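Local coordinates for protein telomerase reverse transcriptase (Candida tropicalis MYA-3404, PDB 6ZD1) that probably extends chromosome ends as the reverse transcriptase subunit of telomerase, copying a template within the enzyme's RNA into telomeric repeats, at residues Asp345-Asn350 and Ile475-Met480; Thr77-Val82 and Arg111-Leu116; Gln349-Glu354 and Gln527-Phe532. All coordinates share one frame; numbering follows the deposited sequence.

Contact 1: residues Asp345-Asn350 and Ile475-Met480; sequences DRLNQN and ILYSTM
Ile475, the residue before Leu476, which meets Leu347 across the contact, has its O held by two hydrogen bonds. Thr479 OG1 lies 2.8 Å and Thr479 N 3.0 Å from Ile475 O, on opposite faces of its carbonyl plane. The hydroxyl, tilted 32° from that plane, adds a second bond to the ordinary helical one. The contact itself is apolar. Leu347 and Leu476 reach toward each other tip to tip, Leu347 CD1 lying 3.6 Å from Leu476 CD2. In Leu476, CG stands anti to the backbone N (chi1 -179°) and swings toward the loop, and the second torsion, chi2 52°, puts CD2 in front. Leu476 CD2 also lies 4.0 Å from the backbone oxygen Asn348 O. In reverse transcriptases this region belongs to the palm, and here the short link between helices 343-346 and 349-359 is laid against the long helix 469-484. Leu347 spans both of its partners there: Leu347 CD1 also comes to 4.1 Å from Tyr477 CE1, approaching the ring obliquely. One ring face of Tyr477 is packed by the methyl of Met480, a selenomethionine, with CE 3.6 Å above the ring plane and offset toward the rim. Asn348, next to Leu347, holds the N-cap of helix 349-359, and its OD1 accepts from Ala351 N. On the side of Asp345, the carboxylate oxygen OD2 forms a salt bridge with Arg458 and a hydrogen bond with Tyr212.

Contact 2: residues Thr77-Val82 and Arg111-Leu116; sequences TKFNRV and RIVDFL
Phe79 turns CG anti to the backbone N (chi1 -174°), and this sends its ring from the first turn of helix 79-93 toward Val113 and Leu116. Val113 likewise sets CG1 anti to its own N (chi1 178°), and Val113 CG1 comes to 4.0 Å from Phe79 CE2, the two side chains crossing at a slant. The far rim of the ring meets backbone as well as side chain. Phe79 CE1 lies 3.5 Å from Leu116 O, close to the ring plane, and Val113 O lies at the ring edge, in plane, 3.9 Å from Phe79 CZ. The slightly positive C-H rim thus faces two carbonyl oxygens, while Leu116 CB packs 4.0 Å from Phe79 CE1. Leu116 O is also hydrogen-bonded to the hydroxyl of Tyr195. Farther round the helix, Arg111 NH2 forms a salt bridge of 3.1 Å with Asp114 OD2, within the guanidinium plane but above that of the carboxylate; Asp114 OD1 pairs with Arg117. The contact joins two helices of the helical telomerase RNA-binding region near the end of helix 104-117, with Leu116 reaching Val83 and Val86 of helix 79-93 and Val176 of helix 158-179, while Val82 touches Tyr195 of strand 193-197.

Contact 3: residues Gln349-Glu354 and Gln527-Phe532; sequences QNALKE and QKYGAF
Ala351 directs its methyl toward the turn formed by Lys528 and Tyr529, and that single group makes the contact. Ala351 CB lies 3.9 Å from Lys528 O and 4.0 Å from Tyr529 CA. This is an approach of methyl to backbone, with the CA atoms of Ala351 and Tyr529 5.5 Å apart. Tyr529 contributes its ring only marginally: Tyr529 CD2 is 4.5 Å from Ala351 CB, which approaches the ring obliquely. With CG beside the backbone N (chi1 -50°), the tyrosine runs past the methyl toward helix 469-484, where its OH is hydrogen-bonded to Glu484 OE2 and its side chain packs on Met480 and Lys483. Lys528 has a similar first torsion; it is extended at its second and fourth torsions but skewed at the third, and its ammonium lies clear of the helix. The backbone angles of Lys528 and Tyr529 are those of a type I turn, closed by Gly530 N donating to Gln527 O at 2.9 Å. This turn belongs to the loop between helix 511-520 and strand 539-541, an edge strand of the antiparallel sheet in the reverse transcriptase palm. Gly530 follows with a positive phi of 87°, continuing the chain out of the turn. Elsewhere on helix 349-359, Lys353 bends at its third torsion (chi3 -76°), and Lys353 NZ makes a weak 3.3 Å bond to Asn350 OD1. The same ammonium has its stronger partner in Glu440, on helix 428-440.

From the N terminus, contact 2 comes first: a short loop of 28 residues, mostly helical, closed between the start of helix 79-93 and the end of helix 104-117 in the RNA-binding region. The chain then enters the reverse transcriptase region, where contacts 1 and 3 start together and share Gln349 and Asn350. Contact 1 closes on helix 469-484 after 124 residues; contact 3 closes later, beyond helix 511-520. Their centres are about 4 Å apart, and a probable hydrogen bond from Asn348 N to Tyr529 O, 3.1 Å, joins them. Contact 2 lies across the chain's centre, its own centre about 42 Å from that of contact 1.

Contact 1: residues Asp345-Asn350 and Ile475-Met480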
loop_
_atom_site.group_PDB
_atom_site.type_symbol
_atom_site.label_atom_id
_atom_site.label_comp_id
_atom_site.label_asym_id
_atom_site.label_seq_id
_atom_site.Cartn_x
_atom_site.Cartn_y
_atom_site.Cartn_z
ATOM N N ASP A 345 13.005 13.954 2.014
ATOM C CA ASP A 345 13.225 15.117 2.871
ATOM C C ASP A 345 14.330 16.009 2.323
ATOM O O ASP A 345 14.238 17.240 2.404
ATOM C CB ASP A 345 13.565 14.682 4.300
ATOM C CG ASP A 345 12.421 13.955 4.988
ATOM O OD1 ASP A 345 12.579 12.755 5.293
ATOM O OD2 ASP A 345 11.365 14.581 5.217
ATOM N N ARG A 346 15.380 15.410 1.761
ATOM C CA ARG A 346 16.554 16.141 1.301
ATOM C C ARG A 346 16.459 16.570 -0.157
ATOM O O ARG A 346 17.371 17.245 -0.642
ATOM C CB ARG A 346 17.826 15.301 1.498
ATOM C CG ARG A 346 18.011 14.681 2.885
ATOM C CD ARG A 346 17.775 15.674 4.007
ATOM N NE ARG A 346 18.744 16.766 4.009
ATOM C CZ ARG A 346 18.633 17.853 4.767
ATOM N NH1 ARG A 346 17.595 17.997 5.580
ATOM N NH2 ARG A 346 19.558 18.801 4.710
ATOM N N LEU A 347 15.387 16.200 -0.857
ATOM C CA LEU A 347 15.252 16.520 -2.275
ATOM C C LEU A 347 15.361 18.023 -2.498
ATOM O O LEU A 347 14.798 18.821 -1.743
ATOM C CB LEU A 347 13.911 16.008 -2.802
ATOM C CG LEU A 347 13.810 15.622 -4.277
ATOM C CD1 LEU A 347 14.561 14.323 -4.535
ATOM C CD2 LEU A 347 12.357 15.497 -4.706
ATOM N N ASN A 348 16.123 18.412 -3.520
ATOM C CA ASN A 348 16.348 19.824 -3.816
ATOM C C ASN A 348 15.208 20.341 -4.688
ATOM O O ASN A 348 15.079 19.947 -5.854
ATOM C CB ASN A 348 17.698 20.018 -4.502
ATOM C CG ASN A 348 18.069 21.478 -4.658
ATOM O OD1 ASN A 348 17.580 22.161 -5.557
ATOM N ND2 ASN A 348 18.943 21.964 -3.784
ATOM N N GLN A 349 14.394 21.241 -4.132
ATOM C CA GLN A 349 13.224 21.730 -4.854
ATOM C C GLN A 349 13.626 22.466 -6.123
ATOM O O GLN A 349 12.988 22.308 -7.172
ATOM C CB GLN A 349 12.386 22.637 -3.954
ATOM C CG GLN A 349 11.696 21.906 -2.815
ATOM C CD GLN A 349 10.952 22.853 -1.903
ATOM O OE1 GLN A 349 10.856 24.049 -2.182
ATOM N NE2 GLN A 349 10.426 22.329 -0.802
ATOM N N ASN A 350 14.683 23.274 -6.054
ATOM C CA ASN A 350 15.101 24.018 -7.235
ATOM C C ASN A 350 15.655 23.085 -8.305
ATOM O O ASN A 350 15.309 23.214 -9.486
ATOM C CB ASN A 350 16.123 25.084 -6.845
ATOM C CG ASN A 350 15.489 26.248 -6.102
ATOM O OD1 ASN A 350 14.304 26.530 -6.272
ATOM N ND2 ASN A 350 16.275 26.929 -5.276
ATOM N N ILE A 475 11.688 11.784 -11.588
ATOM C CA ILE A 475 12.165 12.733 -12.593
ATOM C C ILE A 475 13.552 13.246 -12.223
ATOM O O ILE A 475 14.464 13.282 -13.057
ATOM C CB ILE A 475 11.166 13.893 -12.757
ATOM C CG1 ILE A 475 9.878 13.416 -13.428
ATOM C CG2 ILE A 475 11.786 15.030 -13.556
ATOM C CD1 ILE A 475 8.824 14.499 -13.517
ATOM N N LEU A 476 13.727 13.661 -10.966
ATOM C CA LEU A 476 14.986 14.278 -10.561
ATOM C C LEU A 476 16.136 13.277 -10.602
ATOM O O LEU A 476 17.206 13.568 -11.153
ATOM C CB LEU A 476 14.847 14.888 -9.162
ATOM C CG LEU A 476 16.092 15.588 -8.603
ATOM C CD1 LEU A 476 16.631 16.609 -9.590
ATOM C CD2 LEU A 476 15.811 16.253 -7.269
ATOM N N TYR A 477 15.935 12.082 -10.036
ATOM C CA TYR A 477 17.022 11.107 -9.996
ATOM C C TYR A 477 17.319 10.528 -11.377
ATOM O O TYR A 477 18.474 10.194 -11.667
ATOM C CB TYR A 477 16.707 9.992 -8.994
ATOM C CG TYR A 477 17.017 10.339 -7.546
ATOM C CD1 TYR A 477 17.362 11.633 -7.170
ATOM C CD2 TYR A 477 16.978 9.363 -6.558
ATOM C CE1 TYR A 477 17.648 11.945 -5.846
ATOM C CE2 TYR A 477 17.262 9.665 -5.236
ATOM C CZ TYR A 477 17.595 10.954 -4.885
ATOM O OH TYR A 477 17.879 11.250 -3.570
ATOM N N SER A 478 16.311 10.405 -12.244
ATOM C CA SER A 478 16.595 10.017 -13.624
ATOM C C SER A 478 17.430 11.080 -14.322
ATOM O O SER A 478 18.397 10.760 -15.024
ATOM C CB SER A 478 15.295 9.775 -14.394
ATOM O OG SER A 478 14.551 8.708 -13.827
ATOM N N THR A 479 17.063 12.351 -14.141
ATOM C CA THR A 479 17.855 13.450 -14.677
ATOM C C THR A 479 19.255 13.466 -14.078
ATOM O O THR A 479 20.242 13.692 -14.787
ATOM C CB THR A 479 17.145 14.776 -14.407
ATOM O OG1 THR A 479 15.848 14.757 -15.016
ATOM C CG2 THR A 479 17.946 15.943 -14.966
HETATM N N MSE A 480 19.355 13.247 -12.771
HETATM C CA MSE A 480 20.637 13.240 -12.083
HETATM C C MSE A 480 21.545 12.131 -12.599
HETATM O O MSE A 480 22.706 12.374 -12.922
HETATM C CB MSE A 480 20.427 13.080 -10.579
HETATM C CG MSE A 480 21.716 13.051 -9.777
HETATM SE SE MSE A 480 21.435 12.574 -7.908
HETATM C CE MSE A 480 20.742 10.764 -8.153
#

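Contact 2: residues Thr77-Val82 and Arg111-Leu116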
loop_
_atom_site.group_PDB
_atom_site.type_symbol
_atom_site.label_atom_id
_atom_site.label_comp_id
_atom_site.label_asym_id
_atom_site.label_seq_id
_atom_site.Cartn_x
_atom_site.Cartn_y
_atom_site.Cartn_z
ATOM N N THR A 77 0.763 -2.684 22.139
ATOM C CA THR A 77 0.197 -3.768 22.930
ATOM C C THR A 77 0.409 -5.096 22.213
ATOM O O THR A 77 0.125 -5.219 21.017
ATOM C CB THR A 77 -1.293 -3.537 23.168
ATOM O OG1 THR A 77 -1.500 -2.224 23.704
ATOM C CG2 THR A 77 -1.837 -4.569 24.142
ATOM N N LYS A 78 0.913 -6.090 22.943
ATOM C CA LYS A 78 1.117 -7.407 22.359
ATOM C C LYS A 78 -0.206 -7.960 21.843
ATOM O O LYS A 78 -1.275 -7.698 22.401
ATOM C CB LYS A 78 1.723 -8.363 23.386
ATOM C CG LYS A 78 3.042 -7.885 23.965
ATOM C CD LYS A 78 4.007 -7.478 22.861
ATOM C CE LYS A 78 5.285 -6.884 23.431
ATOM N NZ LYS A 78 6.237 -6.494 22.356
ATOM N N PHE A 79 -0.124 -8.732 20.757
ATOM C CA PHE A 79 -1.340 -9.168 20.084
ATOM C C PHE A 79 -2.188 -10.069 20.975
ATOM O O PHE A 79 -3.421 -10.031 20.896
ATOM C CB PHE A 79 -0.995 -9.882 18.776
ATOM C CG PHE A 79 -2.198 -10.237 17.952
ATOM C CD1 PHE A 79 -2.964 -9.243 17.362
ATOM C CD2 PHE A 79 -2.571 -11.558 17.773
ATOM C CE1 PHE A 79 -4.078 -9.559 16.607
ATOM C CE2 PHE A 79 -3.683 -11.883 17.015
ATOM C CZ PHE A 79 -4.438 -10.879 16.433
ATOM N N ASN A 80 -1.556 -10.865 21.843
ATOM C CA ASN A 80 -2.336 -11.733 22.719
ATOM C C ASN A 80 -3.080 -10.924 23.774
ATOM O O ASN A 80 -4.195 -11.291 24.162
ATOM C CB ASN A 80 -1.436 -12.787 23.375
ATOM C CG ASN A 80 -0.577 -12.222 24.497
ATOM O OD1 ASN A 80 -0.042 -11.118 24.392
ATOM N ND2 ASN A 80 -0.442 -12.983 25.578
ATOM N N ARG A 81 -2.497 -9.815 24.232
ATOM C CA ARG A 81 -3.214 -8.946 25.157
ATOM C C ARG A 81 -4.294 -8.157 24.434
ATOM O O ARG A 81 -5.337 -7.847 25.023
ATOM C CB ARG A 81 -2.237 -8.002 25.860
ATOM C CG ARG A 81 -2.899 -7.036 26.828
ATOM C CD ARG A 81 -3.538 -7.771 27.997
ATOM N NE ARG A 81 -2.661 -7.816 29.164
ATOM C CZ ARG A 81 -1.922 -8.865 29.511
ATOM N NH1 ARG A 81 -1.948 -9.973 28.781
ATOM N NH2 ARG A 81 -1.157 -8.808 30.593
ATOM N N VAL A 82 -4.068 -7.836 23.157
ATOM C CA VAL A 82 -5.104 -7.198 22.349
ATOM C C VAL A 82 -6.300 -8.125 22.202
ATOM O O VAL A 82 -7.454 -7.716 22.378
ATOM C CB VAL A 82 -4.543 -6.795 20.973
ATOM C CG1 VAL A 82 -5.665 -6.306 20.074
ATOM C CG2 VAL A 82 -3.471 -5.730 21.119
ATOM N N ARG A 111 -12.884 -16.397 14.501
ATOM C CA ARG A 111 -13.010 -15.469 13.385
ATOM C C ARG A 111 -12.745 -14.041 13.831
ATOM O O ARG A 111 -12.285 -13.219 13.030
ATOM C CB ARG A 111 -14.397 -15.575 12.748
ATOM C CG ARG A 111 -14.803 -16.975 12.300
ATOM C CD ARG A 111 -14.064 -17.428 11.049
ATOM N NE ARG A 111 -12.694 -17.844 11.333
ATOM C CZ ARG A 111 -12.359 -19.042 11.800
ATOM N NH1 ARG A 111 -13.298 -19.951 12.038
ATOM N NH2 ARG A 111 -11.086 -19.334 12.032
ATOM N N ILE A 112 -13.000 -13.738 15.106
ATOM C CA ILE A 112 -12.663 -12.419 15.633
ATOM C C ILE A 112 -11.152 -12.240 15.692
ATOM O O ILE A 112 -10.631 -11.163 15.378
ATOM C CB ILE A 112 -13.306 -12.206 17.015
ATOM C CG1 ILE A 112 -14.819 -12.059 16.890
ATOM C CG2 ILE A 112 -12.730 -10.973 17.688
ATOM C CD1 ILE A 112 -15.495 -11.816 18.220
ATOM N N VAL A 113 -10.423 -13.282 16.102
ATOM C CA VAL A 113 -8.965 -13.195 16.119
ATOM C C VAL A 113 -8.429 -13.009 14.707
ATOM O O VAL A 113 -7.531 -12.190 14.472
ATOM C CB VAL A 113 -8.357 -14.435 16.796
ATOM C CG1 VAL A 113 -6.836 -14.356 16.762
ATOM C CG2 VAL A 113 -8.858 -14.552 18.219
ATOM N N ASP A 114 -8.986 -13.741 13.737
ATOM C CA ASP A 114 -8.583 -13.542 12.349
ATOM C C ASP A 114 -8.873 -12.116 11.905
ATOM O O ASP A 114 -8.062 -11.492 11.211
ATOM C CB ASP A 114 -9.297 -14.542 11.438
ATOM C CG ASP A 114 -8.781 -15.963 11.601
ATOM O OD1 ASP A 114 -7.767 -16.163 12.308
ATOM O OD2 ASP A 114 -9.394 -16.881 11.019
ATOM N N PHE A 115 -10.026 -11.581 12.309
ATOM C CA PHE A 115 -10.376 -10.209 11.967
ATOM C C PHE A 115 -9.447 -9.210 12.646
ATOM O O PHE A 115 -9.137 -8.161 12.068
ATOM C CB PHE A 115 -11.834 -9.954 12.345
ATOM C CG PHE A 115 -12.414 -8.709 11.750
ATOM C CD1 PHE A 115 -12.387 -8.500 10.383
ATOM C CD2 PHE A 115 -13.023 -7.761 12.559
ATOM C CE1 PHE A 115 -12.934 -7.355 9.832
ATOM C CE2 PHE A 115 -13.577 -6.614 12.015
ATOM C CZ PHE A 115 -13.531 -6.411 10.648
ATOM N N LEU A 116 -8.977 -9.525 13.859
ATOM C CA LEU A 116 -7.998 -8.674 14.524
ATOM C C LEU A 116 -6.606 -8.812 13.921
ATOM O O LEU A 116 -5.796 -7.889 14.051
ATOM C CB LEU A 116 -7.944 -8.989 16.023
ATOM C CG LEU A 116 -9.217 -8.738 16.837
ATOM C CD1 LEU A 116 -9.037 -9.156 18.290
ATOM C CD2 LEU A 116 -9.630 -7.281 16.746
#

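Contact 3: residues Gln349-Glu354 and Gln527-Phe532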
loop_
_atom_site.group_PDB
_atom_site.type_symbol
_atom_site.label_atom_id
_atom_site.label_comp_id
_atom_site.label_asym_id
_atom_site.label_seq_id
_atom_site.Cartn_x
_atom_site.Cartn_y
_atom_site.Cartn_z
ATOM N N GLN A 349 14.394 21.241 -4.132
ATOM C CA GLN A 349 13.224 21.730 -4.854
ATOM C C GLN A 349 13.626 22.466 -6.123
ATOM O O GLN A 349 12.988 22.308 -7.172
ATOM C CB GLN A 349 12.386 22.637 -3.954
ATOM C CG GLN A 349 11.696 21.906 -2.815
ATOM C CD GLN A 349 10.952 22.853 -1.903
ATOM O OE1 GLN A 349 10.856 24.049 -2.182
ATOM N NE2 GLN A 349 10.426 22.329 -0.802
ATOM N N ASN A 350 14.683 23.274 -6.054
ATOM C CA ASN A 350 15.101 24.018 -7.235
ATOM C C ASN A 350 15.655 23.085 -8.305
ATOM O O ASN A 350 15.309 23.214 -9.486
ATOM C CB ASN A 350 16.123 25.084 -6.845
ATOM C CG ASN A 350 15.489 26.248 -6.102
ATOM O OD1 ASN A 350 14.304 26.530 -6.272
ATOM N ND2 ASN A 350 16.275 26.929 -5.276
ATOM N N ALA A 351 16.483 22.114 -7.913
ATOM C CA ALA A 351 16.955 21.130 -8.880
ATOM C C ALA A 351 15.789 20.347 -9.468
ATOM O O ALA A 351 15.785 20.030 -10.662
ATOM C CB ALA A 351 17.971 20.190 -8.234
ATOM N N LEU A 352 14.778 20.045 -8.648
ATOM C CA LEU A 352 13.607 19.343 -9.164
ATOM C C LEU A 352 12.873 20.191 -10.193
ATOM O O LEU A 352 12.466 19.686 -11.247
ATOM C CB LEU A 352 12.668 18.966 -8.017
ATOM C CG LEU A 352 11.287 18.408 -8.384
ATOM C CD1 LEU A 352 11.398 17.132 -9.215
ATOM C CD2 LEU A 352 10.470 18.155 -7.127
ATOM N N LYS A 353 12.729 21.492 -9.925
ATOM C CA LYS A 353 12.018 22.360 -10.857
ATOM C C LYS A 353 12.776 22.491 -12.173
ATOM O O LYS A 353 12.162 22.564 -13.244
ATOM C CB LYS A 353 11.768 23.729 -10.220
ATOM C CG LYS A 353 10.482 23.777 -9.398
ATOM C CD LYS A 353 10.330 25.075 -8.613
ATOM C CE LYS A 353 11.237 25.096 -7.392
ATOM N NZ LYS A 353 10.978 26.279 -6.520
ATOM N N GLU A 354 14.110 22.519 -12.113
ATOM C CA GLU A 354 14.899 22.527 -13.342
ATOM C C GLU A 354 14.745 21.216 -14.111
ATOM O O GLU A 354 14.628 21.224 -15.342
ATOM C CB GLU A 354 16.372 22.786 -13.014
ATOM C CG GLU A 354 16.624 24.089 -12.253
ATOM C CD GLU A 354 18.044 24.203 -11.714
ATOM O OE1 GLU A 354 18.881 23.322 -12.020
ATOM O OE2 GLU A 354 18.323 25.177 -10.978
ATOM N N GLN A 527 25.115 16.281 -4.020
ATOM C CA GLN A 527 24.340 17.056 -3.061
ATOM C C GLN A 527 23.607 18.212 -3.724
ATOM O O GLN A 527 22.638 18.720 -3.153
ATOM C CB GLN A 527 25.250 17.575 -1.949
ATOM C CG GLN A 527 26.118 16.495 -1.327
ATOM C CD GLN A 527 27.014 17.023 -0.225
ATOM O OE1 GLN A 527 26.902 18.177 0.182
ATOM N NE2 GLN A 527 27.914 16.176 0.261
ATOM N N LYS A 528 24.042 18.621 -4.919
ATOM C CA LYS A 528 23.349 19.675 -5.655
ATOM C C LYS A 528 21.889 19.313 -5.882
ATOM O O LYS A 528 21.012 20.185 -5.853
ATOM C CB LYS A 528 24.044 19.920 -6.993
ATOM C CG LYS A 528 25.473 20.401 -6.870
ATOM C CD LYS A 528 26.143 20.454 -8.228
ATOM C CE LYS A 528 27.399 19.602 -8.242
ATOM N NZ LYS A 528 28.013 19.535 -9.593
ATOM N N TYR A 529 21.613 18.034 -6.113
ATOM C CA TYR A 529 20.266 17.545 -6.357
ATOM C C TYR A 529 19.520 17.215 -5.072
ATOM O O TYR A 529 18.321 16.917 -5.126
ATOM C CB TYR A 529 20.327 16.296 -7.248
ATOM C CG TYR A 529 21.169 16.470 -8.500
ATOM C CD1 TYR A 529 22.544 16.248 -8.482
ATOM C CD2 TYR A 529 20.586 16.852 -9.703
ATOM C CE1 TYR A 529 23.310 16.409 -9.627
ATOM C CE2 TYR A 529 21.344 17.014 -10.850
ATOM C CZ TYR A 529 22.703 16.791 -10.807
ATOM O OH TYR A 529 23.455 16.952 -11.951
ATOM N N GLY A 530 20.178 17.313 -3.921
ATOM C CA GLY A 530 19.607 16.816 -2.690
ATOM C C GLY A 530 19.875 15.356 -2.402
ATOM O O GLY A 530 19.275 14.806 -1.469
ATOM N N ALA A 531 20.725 14.703 -3.188
ATOM C CA ALA A 531 21.102 13.318 -2.944
ATOM C C ALA A 531 22.321 13.273 -2.029
ATOM O O ALA A 531 23.370 13.836 -2.359
ATOM C CB ALA A 531 21.393 12.602 -4.261
ATOM N N PHE A 532 22.185 12.592 -0.892
ATOM C CA PHE A 532 23.273 12.409 0.061
ATOM C C PHE A 532 23.492 10.916 0.256
ATOM O O PHE A 532 22.599 10.215 0.748
ATOM C CB PHE A 532 22.959 13.080 1.400
ATOM C CG PHE A 532 22.894 14.580 1.332
ATOM C CD1 PHE A 532 21.698 15.226 1.059
ATOM C CD2 PHE A 532 24.026 15.346 1.557
ATOM C CE1 PHE A 532 21.634 16.606 1.006
ATOM C CE2 PHE A 532 23.968 16.730 1.504
ATOM C CZ PHE A 532 22.775 17.357 1.225
#